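Local coordinates for glycosyl hydrolase family 2, TIM barrel domain protein (Parabacteroides merdae ATCC 43184, PDB 6DXU), which probably hydrolyses beta-glucuronides as a glycoside hydrolase family 2 beta-glucuronidase of the human gut microbiome, at residues 31-36 with 95-100; 48-53 with 163-168; 121-126 with 144-149; 350-355 with 361-366. All blocks are in the same frame, centred on the assembly; numbering follows the deposited sequence.

Contact 1: residues 31-36 with 95-100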
loop_
_atom_site.group_PDB
_atom_site.type_symbol
_atom_site.label_atom_id
_atom_site.label_comp_id
_atom_site.label_asym_id
_atom_site.label_seq_id
_atom_site.Cartn_x
_atom_site.Cartn_y
_atom_site.Cartn_z
ATOM N N ILE D 31 24.455 -18.997 22.044
ATOM C CA ILE D 31 24.025 -20.385 22.023
ATOM C C ILE D 31 23.610 -20.741 20.608
ATOM O O ILE D 31 22.668 -20.145 20.069
ATOM C CB ILE D 31 22.880 -20.620 23.017
ATOM C CG1 ILE D 31 23.357 -20.228 24.418
ATOM C CG2 ILE D 31 22.403 -22.060 22.954
ATOM C CD1 ILE D 31 22.241 -19.953 25.393
ATOM N N ARG D 32 24.330 -21.676 19.991
ATOM C CA ARG D 32 23.922 -22.151 18.677
ATOM C C ARG D 32 22.640 -22.967 18.811
ATOM O O ARG D 32 22.591 -23.938 19.568
ATOM C CB ARG D 32 25.034 -22.980 18.047
ATOM C CG ARG D 32 26.143 -22.128 17.491
ATOM C CD ARG D 32 27.371 -22.978 17.130
ATOM N NE ARG D 32 28.436 -22.122 16.629
ATOM C CZ ARG D 32 29.637 -22.566 16.269
ATOM N NH1 ARG D 32 29.916 -23.862 16.355
ATOM N NH2 ARG D 32 30.551 -21.716 15.825
ATOM N N LEU D 33 21.600 -22.577 18.082
ATOM C CA LEU D 33 20.336 -23.310 18.099
ATOM C C LEU D 33 20.411 -24.393 17.035
ATOM O O LEU D 33 20.096 -24.167 15.870
ATOM C CB LEU D 33 19.162 -22.368 17.851
ATOM C CG LEU D 33 19.001 -21.258 18.876
ATOM C CD1 LEU D 33 17.853 -20.322 18.438
ATOM C CD2 LEU D 33 18.683 -21.894 20.221
ATOM N N THR D 34 20.855 -25.581 17.426
ATOM C CA THR D 34 21.020 -26.637 16.444
ATOM C C THR D 34 20.007 -27.761 16.568
ATOM O O THR D 34 19.657 -28.363 15.550
ATOM C CB THR D 34 22.437 -27.220 16.523
ATOM O OG1 THR D 34 22.648 -27.767 17.822
ATOM C CG2 THR D 34 23.490 -26.103 16.259
ATOM N N ASN D 35 19.498 -28.041 17.763
ATOM C CA ASN D 35 18.667 -29.218 17.987
ATOM C C ASN D 35 17.175 -28.880 18.062
ATOM O O ASN D 35 16.781 -27.746 18.321
ATOM C CB ASN D 35 19.098 -29.913 19.274
ATOM C CG ASN D 35 20.506 -30.451 19.183
ATOM O OD1 ASN D 35 20.837 -31.169 18.242
ATOM N ND2 ASN D 35 21.342 -30.102 20.145
ATOM N N ASN D 36 16.339 -29.900 17.828
ATOM C CA ASN D 36 14.889 -29.809 18.071
ATOM C C ASN D 36 14.207 -28.839 17.111
ATOM O O ASN D 36 13.335 -28.059 17.507
ATOM C CB ASN D 36 14.600 -29.432 19.528
ATOM C CG ASN D 36 15.216 -30.434 20.495
ATOM O OD1 ASN D 36 15.091 -31.644 20.304
ATOM N ND2 ASN D 36 15.928 -29.940 21.494
ATOM N N THR D 95 10.632 -24.324 15.999
ATOM C CA THR D 95 11.168 -24.909 17.224
ATOM C C THR D 95 10.373 -24.332 18.390
ATOM O O THR D 95 9.620 -23.364 18.241
ATOM C CB THR D 95 12.676 -24.636 17.379
ATOM O OG1 THR D 95 13.238 -25.495 18.388
ATOM C CG2 THR D 95 12.945 -23.179 17.762
ATOM N N LEU D 96 10.532 -24.941 19.552
ATOM C CA LEU D 96 10.009 -24.384 20.790
ATOM C C LEU D 96 11.231 -23.943 21.588
ATOM O O LEU D 96 12.006 -24.784 22.059
ATOM C CB LEU D 96 9.180 -25.429 21.539
ATOM C CG LEU D 96 7.954 -25.971 20.791
ATOM C CD1 LEU D 96 7.252 -27.069 21.578
ATOM C CD2 LEU D 96 6.987 -24.844 20.449
ATOM N N LEU D 97 11.368 -22.634 21.799
ATOM C CA LEU D 97 12.581 -22.098 22.401
ATOM C C LEU D 97 12.457 -22.173 23.898
ATOM O O LEU D 97 11.471 -21.701 24.462
ATOM C CB LEU D 97 12.804 -20.638 22.023
ATOM C CG LEU D 97 13.378 -20.251 20.679
ATOM C CD1 LEU D 97 13.357 -18.718 20.577
ATOM C CD2 LEU D 97 14.790 -20.768 20.661
ATOM N N ALA D 98 13.482 -22.732 24.536
ATOM C CA ALA D 98 13.588 -22.734 25.986
ATOM C C ALA D 98 14.363 -21.488 26.393
ATOM O O ALA D 98 15.591 -21.460 26.321
ATOM C CB ALA D 98 14.302 -24.005 26.445
ATOM N N ILE D 99 13.662 -20.470 26.870
ATOM C CA ILE D 99 14.280 -19.184 27.171
ATOM C C ILE D 99 14.447 -19.047 28.672
ATOM O O ILE D 99 13.496 -19.276 29.433
ATOM C CB ILE D 99 13.449 -18.016 26.610
ATOM C CG1 ILE D 99 13.384 -18.113 25.075
ATOM C CG2 ILE D 99 14.023 -16.698 27.108
ATOM C CD1 ILE D 99 12.493 -17.073 24.429
ATOM N N ASP D 100 15.657 -18.676 29.094
ATOM C CA ASP D 100 15.935 -18.377 30.498
ATOM C C ASP D 100 17.150 -17.441 30.471
ATOM O O ASP D 100 18.293 -17.900 30.480
ATOM C CB ASP D 100 16.213 -19.635 31.302
ATOM C CG ASP D 100 16.323 -19.367 32.803
ATOM O OD1 ASP D 100 16.212 -20.330 33.588
ATOM O OD2 ASP D 100 16.507 -18.194 33.196
HETATM O O HOH W 1 11.133 -27.935 19.323
#
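Thr95 and Asn36 make the one direct hydrogen bond of this contact, and Leu33 with Leu97 its apolar half. The two halves show how a small interface can be close-set within and open toward solvent at the Asn36 end. On the inner side, methyl CD1 of Leu33 meets CD2 of Leu97 at 3.8 Å, and the second methyl of Leu33, CD2, stands 4.1 Å from that same CD2 of Leu97. The two leucine side chains run roughly perpendicular, and one methyl of Leu97 lies near both branches of Leu33. Toward the exposed Asn36 the contact turns polar. OG1 of Thr95 donates a hydrogen bond to the carbonyl O of Asn36 at 2.7 Å, approaching from above the carbonyl plane, 43° out of it. The chi1 of -165° sets this hydroxyl opposite the backbone N of Thr95 and turns it to face the 31-36 segment. The same carbonyl takes a second bond from a water 2.9 Å from Asn36 O, and that water in turn accepts from Leu96 N at 3.1 Å. A valine in place of this threonine would probably leave the Asn36 carbonyl with the water bond but without its direct donor. Around this pair, the backbone of Ile31 bonds to Leu196 of strand 194-199, while Thr95 and Leu97 bond to Leu164 and Val162 of strand 162-169; the contact thus joins two antiparallel sheets of the sugar-binding domain.

Contact 2: residues 48-53 with 163-168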
loop_
_atom_site.group_PDB
_atom_site.type_symbol
_atom_site.label_atom_id
_atom_site.label_comp_id
_atom_site.label_asym_id
_atom_site.label_seq_id
_atom_site.Cartn_x
_atom_site.Cartn_y
_atom_site.Cartn_z
ATOM N N TRP D 48 -0.582 -18.855 11.646
ATOM C CA TRP D 48 -1.388 -19.683 12.544
ATOM C C TRP D 48 -1.153 -21.181 12.324
ATOM O O TRP D 48 -1.236 -21.974 13.274
ATOM C CB TRP D 48 -2.871 -19.346 12.375
ATOM C CG TRP D 48 -3.747 -20.093 13.350
ATOM C CD1 TRP D 48 -4.751 -20.971 13.046
ATOM C CD2 TRP D 48 -3.712 -20.000 14.779
ATOM N NE1 TRP D 48 -5.334 -21.442 14.202
ATOM C CE2 TRP D 48 -4.705 -20.873 15.279
ATOM C CE3 TRP D 48 -2.915 -19.287 15.689
ATOM C CZ2 TRP D 48 -4.934 -21.044 16.644
ATOM C CZ3 TRP D 48 -3.141 -19.458 17.042
ATOM C CH2 TRP D 48 -4.139 -20.333 17.510
ATOM N N GLU D 49 -0.876 -21.600 11.086
ATOM C CA GLU D 49 -0.666 -23.021 10.838
ATOM C C GLU D 49 0.576 -23.544 11.548
ATOM O O GLU D 49 0.655 -24.744 11.833
ATOM C CB GLU D 49 -0.573 -23.306 9.334
ATOM C CG GLU D 49 -1.904 -23.092 8.580
ATOM C CD GLU D 49 -1.921 -23.743 7.194
ATOM O OE1 GLU D 49 -0.851 -23.829 6.559
ATOM O OE2 GLU D 49 -3.020 -24.126 6.722
ATOM N N ALA D 50 1.544 -22.682 11.839
ATOM C CA ALA D 50 2.748 -23.135 12.516
ATOM C C ALA D 50 2.545 -23.353 14.010
ATOM O O ALA D 50 3.299 -24.138 14.612
ATOM C CB ALA D 50 3.895 -22.136 12.304
ATOM N N VAL D 51 1.555 -22.697 14.617
ATOM C CA VAL D 51 1.419 -22.654 16.073
ATOM C C VAL D 51 0.055 -23.126 16.567
ATOM O O VAL D 51 -0.155 -23.200 17.784
ATOM C CB VAL D 51 1.708 -21.241 16.615
ATOM C CG1 VAL D 51 3.145 -20.832 16.290
ATOM C CG2 VAL D 51 0.705 -20.229 16.046
ATOM N N ARG D 52 -0.880 -23.455 15.676
ATOM C CA ARG D 52 -2.219 -23.818 16.120
ATOM C C ARG D 52 -2.230 -25.195 16.791
ATOM O O ARG D 52 -1.375 -26.043 16.512
ATOM C CB ARG D 52 -3.187 -23.818 14.934
ATOM C CG ARG D 52 -2.880 -24.869 13.854
ATOM C CD ARG D 52 -3.872 -24.700 12.709
ATOM N NE ARG D 52 -3.584 -25.546 11.558
ATOM C CZ ARG D 52 -4.305 -25.512 10.443
ATOM N NH1 ARG D 52 -5.346 -24.689 10.364
ATOM N NH2 ARG D 52 -3.983 -26.281 9.413
ATOM N N PRO D 53 -3.202 -25.450 17.673
ATOM C CA PRO D 53 -3.324 -26.801 18.242
ATOM C C PRO D 53 -3.566 -27.833 17.145
ATOM O O PRO D 53 -4.295 -27.585 16.178
ATOM C CB PRO D 53 -4.531 -26.698 19.186
ATOM C CG PRO D 53 -4.834 -25.242 19.333
ATOM C CD PRO D 53 -4.242 -24.527 18.155
ATOM N N PRO D 163 7.223 -20.516 20.888
ATOM C CA PRO D 163 7.314 -21.019 19.516
ATOM C C PRO D 163 7.986 -19.980 18.634
ATOM O O PRO D 163 7.547 -18.829 18.544
ATOM C CB PRO D 163 5.846 -21.250 19.113
ATOM C CG PRO D 163 5.067 -20.347 19.993
ATOM C CD PRO D 163 5.848 -20.137 21.260
ATOM N N LEU D 164 9.030 -20.416 17.952
ATOM C CA LEU D 164 9.771 -19.620 16.993
ATOM C C LEU D 164 9.556 -20.282 15.645
ATOM O O LEU D 164 9.830 -21.477 15.496
ATOM C CB LEU D 164 11.263 -19.585 17.358
ATOM C CG LEU D 164 12.203 -18.937 16.345
ATOM C CD1 LEU D 164 11.851 -17.480 16.138
ATOM C CD2 LEU D 164 13.675 -19.080 16.786
ATOM N N SER D 165 9.047 -19.525 14.679
ATOM C CA SER D 165 8.795 -20.045 13.345
ATOM C C SER D 165 9.493 -19.113 12.375
ATOM O O SER D 165 9.382 -17.889 12.500
ATOM C CB SER D 165 7.282 -20.114 13.034
ATOM O OG SER D 165 6.589 -20.752 14.105
ATOM N N ILE D 166 10.212 -19.685 11.414
ATOM C CA ILE D 166 11.037 -18.907 10.501
ATOM C C ILE D 166 10.725 -19.381 9.091
ATOM O O ILE D 166 10.757 -20.582 8.814
ATOM C CB ILE D 166 12.539 -19.065 10.808
ATOM C CG1 ILE D 166 12.854 -18.523 12.212
ATOM C CG2 ILE D 166 13.358 -18.347 9.737
ATOM C CD1 ILE D 166 14.288 -18.866 12.753
ATOM N N ARG D 167 10.400 -18.445 8.216
ATOM C CA ARG D 167 10.176 -18.738 6.812
ATOM C C ARG D 167 11.408 -18.288 6.044
ATOM O O ARG D 167 11.840 -17.142 6.191
ATOM C CB ARG D 167 8.918 -18.012 6.313
ATOM C CG ARG D 167 8.552 -18.268 4.838
ATOM C CD ARG D 167 7.407 -17.301 4.443
ATOM N NE ARG D 167 6.774 -17.602 3.157
ATOM C CZ ARG D 167 7.146 -17.079 1.989
ATOM N NH1 ARG D 167 8.187 -16.260 1.921
ATOM N NH2 ARG D 167 6.470 -17.374 0.879
ATOM N N CYS D 168 11.994 -19.190 5.258
ATOM C CA CYS D 168 13.075 -18.837 4.351
ATOM C C CYS D 168 12.602 -19.067 2.927
ATOM O O CYS D 168 11.833 -19.991 2.658
ATOM C CB CYS D 168 14.366 -19.662 4.605
ATOM S SG CYS D 168 15.171 -19.284 6.163
#
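Ala50 and Val51 turn their side chains toward segment 163-168 of strand 162-169, where Pro163 and Ser165 turn theirs back to meet them. The methyl CB of Ala50 lies 3.5 Å from OG of Ser165, with CB of Ser165 slightly farther from it at 4.0 Å, so hydroxyl and methylene both border the one methyl. A chi1 of -49° places OG beside the backbone N of Ser165, opposite its carbonyl carbon, and from there it also comes within 4.1 Å of CG1 of Val51. That same CG1 reaches CB of Pro163 at 3.9 Å, the valine and the proline ring crossing at about a right angle. Here a short, weakly bonded helix, 48-51, rests on one face of the antiparallel sheet of the sugar-binding domain; Leu164, between the two contacting strand residues, points the other way, as alternation along a beta strand requires. No hydrogen bond links the two segments. Within the 48-53 segment, CG of Glu49 covers one face of the Arg52 guanidinium at 3.8 Å above its plane. Both charges have mates in a second subunit, Glu49 pairing with Arg172 and Arg52 with Asp436 of that chain, and Trp48 NE1 bonds to Asn435 OD1 of the same second subunit.

Contact 3: residues 121-126 with 144-149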
loop_
_atom_site.group_PDB
_atom_site.type_symbol
_atom_site.label_atom_id
_atom_site.label_comp_id
_atom_site.label_asym_id
_atom_site.label_seq_id
_atom_site.Cartn_x
_atom_site.Cartn_y
_atom_site.Cartn_z
ATOM N N VAL D 121 10.642 -13.842 10.341
ATOM C CA VAL D 121 10.789 -14.449 11.654
ATOM C C VAL D 121 9.548 -14.151 12.470
ATOM O O VAL D 121 9.127 -12.993 12.547
ATOM C CB VAL D 121 12.042 -13.901 12.361
ATOM C CG1 VAL D 121 12.261 -14.586 13.706
ATOM C CG2 VAL D 121 13.226 -14.070 11.456
ATOM N N TYR D 122 9.004 -15.181 13.135
ATOM C CA TYR D 122 7.789 -15.038 13.930
ATOM C C TYR D 122 7.999 -15.572 15.338
ATOM O O TYR D 122 8.566 -16.654 15.528
ATOM C CB TYR D 122 6.616 -15.792 13.309
ATOM C CG TYR D 122 6.237 -15.288 11.956
ATOM C CD1 TYR D 122 6.919 -15.717 10.834
ATOM C CD2 TYR D 122 5.195 -14.359 11.799
ATOM C CE1 TYR D 122 6.573 -15.250 9.577
ATOM C CE2 TYR D 122 4.839 -13.898 10.543
ATOM C CZ TYR D 122 5.545 -14.350 9.438
ATOM O OH TYR D 122 5.221 -13.910 8.177
ATOM N N VAL D 123 7.528 -14.808 16.315
ATOM C CA VAL D 123 7.401 -15.255 17.698
ATOM C C VAL D 123 5.911 -15.426 17.963
ATOM O O VAL D 123 5.158 -14.444 17.928
ATOM C CB VAL D 123 8.037 -14.247 18.670
ATOM C CG1 VAL D 123 7.673 -14.606 20.109
ATOM C CG2 VAL D 123 9.564 -14.190 18.463
ATOM N N TYR D 124 5.482 -16.668 18.212
ATOM C CA TYR D 124 4.063 -17.022 18.174
ATOM C C TYR D 124 3.480 -16.498 16.858
ATOM O O TYR D 124 3.985 -16.853 15.789
ATOM C CB TYR D 124 3.325 -16.479 19.407
ATOM C CG TYR D 124 1.945 -17.070 19.621
ATOM C CD1 TYR D 124 1.723 -18.446 19.556
ATOM C CD2 TYR D 124 0.851 -16.239 19.830
ATOM C CE1 TYR D 124 0.432 -18.975 19.735
ATOM C CE2 TYR D 124 -0.427 -16.749 19.998
ATOM C CZ TYR D 124 -0.632 -18.110 19.957
ATOM O OH TYR D 124 -1.919 -18.591 20.130
ATOM N N THR D 125 2.461 -15.636 16.902
ATOM C CA THR D 125 1.850 -15.126 15.680
ATOM C C THR D 125 2.378 -13.756 15.268
ATOM O O THR D 125 1.838 -13.153 14.337
ATOM C CB THR D 125 0.327 -15.058 15.825
ATOM O OG1 THR D 125 -0.002 -14.248 16.956
ATOM C CG2 THR D 125 -0.260 -16.463 16.000
ATOM N N THR D 126 3.392 -13.236 15.951
ATOM C CA THR D 126 3.864 -11.876 15.714
ATOM C C THR D 126 5.078 -11.894 14.793
ATOM O O THR D 126 6.077 -12.562 15.080
ATOM C CB THR D 126 4.183 -11.182 17.039
ATOM O OG1 THR D 126 2.966 -11.019 17.781
ATOM C CG2 THR D 126 4.811 -9.809 16.812
ATOM N N ASP D 144 10.665 -8.046 23.442
ATOM C CA ASP D 144 9.301 -7.555 23.659
ATOM C C ASP D 144 8.255 -8.561 23.195
ATOM O O ASP D 144 7.237 -8.761 23.870
ATOM C CB ASP D 144 9.099 -6.216 22.955
ATOM C CG ASP D 144 9.885 -5.092 23.601
ATOM O OD1 ASP D 144 10.318 -5.254 24.763
ATOM O OD2 ASP D 144 10.089 -4.050 22.943
ATOM N N ALA D 145 8.484 -9.211 22.054
ATOM C CA ALA D 145 7.515 -10.195 21.579
ATOM C C ALA D 145 7.438 -11.393 22.512
ATOM O O ALA D 145 6.349 -11.929 22.758
ATOM C CB ALA D 145 7.867 -10.655 20.166
ATOM N N VAL D 146 8.583 -11.842 23.029
ATOM C CA VAL D 146 8.567 -12.953 23.973
ATOM C C VAL D 146 7.752 -12.582 25.204
ATOM O O VAL D 146 6.919 -13.363 25.677
ATOM C CB VAL D 146 10.005 -13.348 24.358
ATOM C CG1 VAL D 146 9.988 -14.257 25.578
ATOM C CG2 VAL D 146 10.730 -13.983 23.173
ATOM N N LYS D 147 7.991 -11.389 25.752
ATOM C CA LYS D 147 7.233 -10.951 26.922
ATOM C C LYS D 147 5.733 -10.923 26.625
ATOM O O LYS D 147 4.916 -11.413 27.416
ATOM C CB LYS D 147 7.730 -9.580 27.375
ATOM C CG LYS D 147 6.946 -8.995 28.541
ATOM C CD LYS D 147 7.508 -7.624 28.941
ATOM C CE LYS D 147 6.615 -6.932 29.970
ATOM N N ALA D 148 5.354 -10.362 25.482
ATOM C CA ALA D 148 3.930 -10.287 25.146
ATOM C C ALA D 148 3.326 -11.682 25.010
ATOM O O ALA D 148 2.208 -11.938 25.478
ATOM C CB ALA D 148 3.743 -9.481 23.862
ATOM N N PHE D 149 4.063 -12.609 24.395
ATOM C CA PHE D 149 3.560 -13.971 24.274
ATOM C C PHE D 149 3.415 -14.630 25.634
ATOM O O PHE D 149 2.406 -15.294 25.910
ATOM C CB PHE D 149 4.474 -14.821 23.394
ATOM C CG PHE D 149 4.189 -16.291 23.503
ATOM C CD1 PHE D 149 3.080 -16.845 22.897
ATOM C CD2 PHE D 149 5.043 -17.123 24.226
ATOM C CE1 PHE D 149 2.806 -18.199 23.008
ATOM C CE2 PHE D 149 4.780 -18.477 24.334
ATOM C CZ PHE D 149 3.663 -19.018 23.727
#
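Ala145 is the first residue of helix segment 144-149 to meet the hairpin segment 121-126: its CB lies 3.9 Å from CB of Val123 and 4.0 Å from CG1 of the same valine. Next in sequence, Val146 points away from the strand, yet its CG2 still comes within 4.4 Å of Val123 CG1. One helical turn after Ala145, Phe149 carries the aromatic half of the contact. Its CD1 approaches Tyr124 CG to 3.5 Å, and its CE1 sits over one face of the tyrosine ring, displaced toward the rim. The ring planes meet at 44° with centroids 5.0 Å apart, an oblique pair. A chi1 of -166° swings the tyrosine ring to the far side of CB from its backbone N, where Phe149 meets it. On the tyrosine's opposite face lies CG2 of Thr125, so the ring is held between the helix and its own turn. With phi at 50°, Tyr124 follows Val123 in a type II' beta turn, closed by Thr126 N to Val123 O. A serine at this position would probably strip Phe149 of its aromatic partner and open a gap between turn and helix. Beyond the pair, helix 48-51 meets Tyr124 through Trp48 and Val51, Pro163 of strand 162-169 touches both rings, and Val146 rests on Ile108 of strand 107-112.

Contact 4: residues 350-355 with 361-366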
loop_
_atom_site.group_PDB
_atom_site.type_symbol
_atom_site.label_atom_id
_atom_site.label_comp_id
_atom_site.label_asym_id
_atom_site.label_seq_id
_atom_site.Cartn_x
_atom_site.Cartn_y
_atom_site.Cartn_z
ATOM N N ARG D 350 38.455 -27.666 8.791
ATOM C CA ARG D 350 39.193 -28.658 8.011
ATOM C C ARG D 350 39.511 -28.131 6.620
ATOM O O ARG D 350 40.643 -28.281 6.134
ATOM C CB ARG D 350 38.398 -29.963 7.925
ATOM C CG ARG D 350 39.025 -31.015 7.013
ATOM C CD ARG D 350 38.322 -32.348 7.149
ATOM N NE ARG D 350 38.909 -33.374 6.287
ATOM C CZ ARG D 350 38.351 -34.561 6.055
ATOM N NH1 ARG D 350 37.185 -34.865 6.615
ATOM N NH2 ARG D 350 38.952 -35.437 5.255
ATOM N N GLU D 351 38.530 -27.490 5.970
ATOM C CA GLU D 351 38.741 -26.969 4.622
ATOM C C GLU D 351 39.817 -25.892 4.606
ATOM O O GLU D 351 40.683 -25.871 3.719
ATOM C CB GLU D 351 37.434 -26.405 4.040
ATOM C CG GLU D 351 37.598 -26.055 2.568
ATOM C CD GLU D 351 36.321 -25.583 1.910
ATOM O OE1 GLU D 351 35.236 -26.092 2.269
ATOM O OE2 GLU D 351 36.408 -24.705 1.031
ATOM N N MET D 352 39.740 -24.947 5.541
ATOM C CA MET D 352 40.709 -23.856 5.531
ATOM C C MET D 352 42.097 -24.355 5.914
ATOM O O MET D 352 43.096 -23.863 5.390
ATOM C CB MET D 352 40.255 -22.729 6.460
ATOM C CG MET D 352 38.898 -22.078 6.055
ATOM S SD MET D 352 38.859 -21.522 4.336
ATOM C CE MET D 352 40.158 -20.279 4.389
ATOM N N ARG D 353 42.172 -25.332 6.817
ATOM C CA ARG D 353 43.458 -25.954 7.120
ATOM C C ARG D 353 44.043 -26.652 5.891
ATOM O O ARG D 353 45.255 -26.571 5.645
ATOM C CB ARG D 353 43.288 -26.932 8.283
ATOM C CG ARG D 353 44.517 -27.817 8.545
ATOM C CD ARG D 353 45.442 -27.112 9.519
ATOM N NE ARG D 353 46.551 -26.477 8.820
ATOM C CZ ARG D 353 47.264 -25.468 9.308
ATOM N NH1 ARG D 353 48.265 -24.965 8.597
ATOM N NH2 ARG D 353 46.964 -24.950 10.491
ATOM N N MET D 354 43.201 -27.351 5.112
ATOM C CA MET D 354 43.657 -27.970 3.867
ATOM C C MET D 354 44.218 -26.939 2.894
ATOM O O MET D 354 45.219 -27.199 2.211
ATOM C CB MET D 354 42.511 -28.724 3.184
ATOM C CG MET D 354 42.198 -30.112 3.695
ATOM S SD MET D 354 40.951 -30.860 2.601
ATOM C CE MET D 354 41.919 -31.202 1.146
ATOM N N MET D 355 43.557 -25.785 2.777
ATOM C CA MET D 355 44.068 -24.719 1.917
ATOM C C MET D 355 45.432 -24.243 2.375
ATOM O O MET D 355 46.357 -24.104 1.569
ATOM C CB MET D 355 43.115 -23.516 1.913
ATOM C CG MET D 355 41.863 -23.707 1.174
ATOM S SD MET D 355 41.050 -22.098 1.135
ATOM C CE MET D 355 39.454 -22.669 0.552
ATOM N N ASN D 361 47.973 -18.343 0.157
ATOM C CA ASN D 361 48.067 -17.136 0.980
ATOM C C ASN D 361 47.027 -16.083 0.605
ATOM O O ASN D 361 47.085 -14.955 1.124
ATOM C CB ASN D 361 49.482 -16.524 0.941
ATOM C CG ASN D 361 49.872 -15.972 -0.438
ATOM O OD1 ASN D 361 49.022 -15.657 -1.271
ATOM N ND2 ASN D 361 51.180 -15.866 -0.680
ATOM N N PHE D 362 46.086 -16.409 -0.278
ATOM C CA PHE D 362 45.106 -15.440 -0.751
ATOM C C PHE D 362 43.849 -16.189 -1.161
ATOM O O PHE D 362 43.932 -17.268 -1.752
ATOM C CB PHE D 362 45.653 -14.631 -1.935
ATOM C CG PHE D 362 44.640 -13.730 -2.590
ATOM C CD1 PHE D 362 44.026 -12.707 -1.881
ATOM C CD2 PHE D 362 44.316 -13.904 -3.925
ATOM C CE1 PHE D 362 43.083 -11.882 -2.507
ATOM C CE2 PHE D 362 43.389 -13.104 -4.552
ATOM C CZ PHE D 362 42.765 -12.082 -3.841
ATOM N N ILE D 363 42.683 -15.621 -0.862
ATOM C CA ILE D 363 41.438 -16.249 -1.280
ATOM C C ILE D 363 40.441 -15.165 -1.663
ATOM O O ILE D 363 40.337 -14.125 -1.000
ATOM C CB ILE D 363 40.869 -17.190 -0.187
ATOM C CG1 ILE D 363 39.688 -18.010 -0.735
ATOM C CG2 ILE D 363 40.473 -16.409 1.074
ATOM C CD1 ILE D 363 39.222 -19.131 0.200
ATOM N N ARG D 364 39.729 -15.405 -2.748
ATOM C CA ARG D 364 38.532 -14.647 -3.089
ATOM C C ARG D 364 37.342 -15.514 -2.705
ATOM O O ARG D 364 37.234 -16.655 -3.164
ATOM C CB ARG D 364 38.532 -14.290 -4.573
ATOM C CG ARG D 364 37.234 -13.645 -5.109
ATOM C CD ARG D 364 37.440 -13.179 -6.540
ATOM N NE ARG D 364 36.191 -12.783 -7.189
ATOM C CZ ARG D 364 35.677 -13.350 -8.276
ATOM N NH1 ARG D 364 36.285 -14.376 -8.864
ATOM N NH2 ARG D 364 34.539 -12.883 -8.777
ATOM N N LEU D 365 36.473 -14.996 -1.834
ATOM C CA LEU D 365 35.475 -15.831 -1.157
ATOM C C LEU D 365 34.234 -16.044 -2.032
ATOM O O LEU D 365 33.100 -15.768 -1.644
ATOM C CB LEU D 365 35.116 -15.223 0.195
ATOM C CG LEU D 365 36.266 -15.265 1.206
ATOM C CD1 LEU D 365 35.910 -14.541 2.499
ATOM C CD2 LEU D 365 36.629 -16.718 1.515
ATOM N N GLY D 366 34.470 -16.592 -3.225
ATOM C CA GLY D 366 33.363 -16.806 -4.133
ATOM C C GLY D 366 32.753 -15.474 -4.499
ATOM O O GLY D 366 33.452 -14.465 -4.640
#
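A beta-alpha-beta unit of the TIM barrel, built from strand 323-331, helix 345-357 and strand 362-364, supplies this contact: the helix lies against the strand that follows it, through methionine and isoleucine side chains. Ile363 is the strand's contribution. Its CD1 meets CE of Met355 at 3.6 Å and SD of Met355 at the same distance, so the isoleucine end sits alongside the thioether's outer bond, with the two side chains crossing at about a right angle. The methionine reaches it because its chain is extended beyond CG, with chi2 at -172°. Met352, one turn earlier on the helix, is folded instead, its chi2 near -53°, and brings CE to 4.4 Å from the same CD1, a looser touch. The next strand residue, Arg364, has its salt bridges with Glu388 and Glu514. Around the apolar group, Met352 also packs on Leu377, Cys378 and Leu381 of helix 372-381, and Met355 on Thr330 of strand 323-331, while the backbone of Ile363 bonds to Leu384 and Trp386 of the next parallel strand. No hydrogen bond or ion pair crosses between the two segments, and all three touching residues are buried; the contact rests on van der Waals contact and the burial of apolar surface, with the isoleucine methyl close to one thioether and more loosely touched by the methyl of a second methionine.

Contacts 1, 2 and 3 gather in the sugar-binding domain, their centres about 11 to 15 Å apart, whereas contact 4 lies in the TIM barrel, with its centre about 31 to 40 Å from theirs. The first three share one antiparallel sheet, in which strand 162-169 runs between 90-97 and 118-123 and so binds the backbones of contacts 1 and 3 through contact 2. Along the chain, the segments of contacts 1 and 2 alternate, contact 3 falls wholly between the two segments of contact 2, and contact 4 follows later. The N-terminal domain is thus tied together by interleaved long-range contacts, while the barrel contact joins neighbouring elements of one local unit.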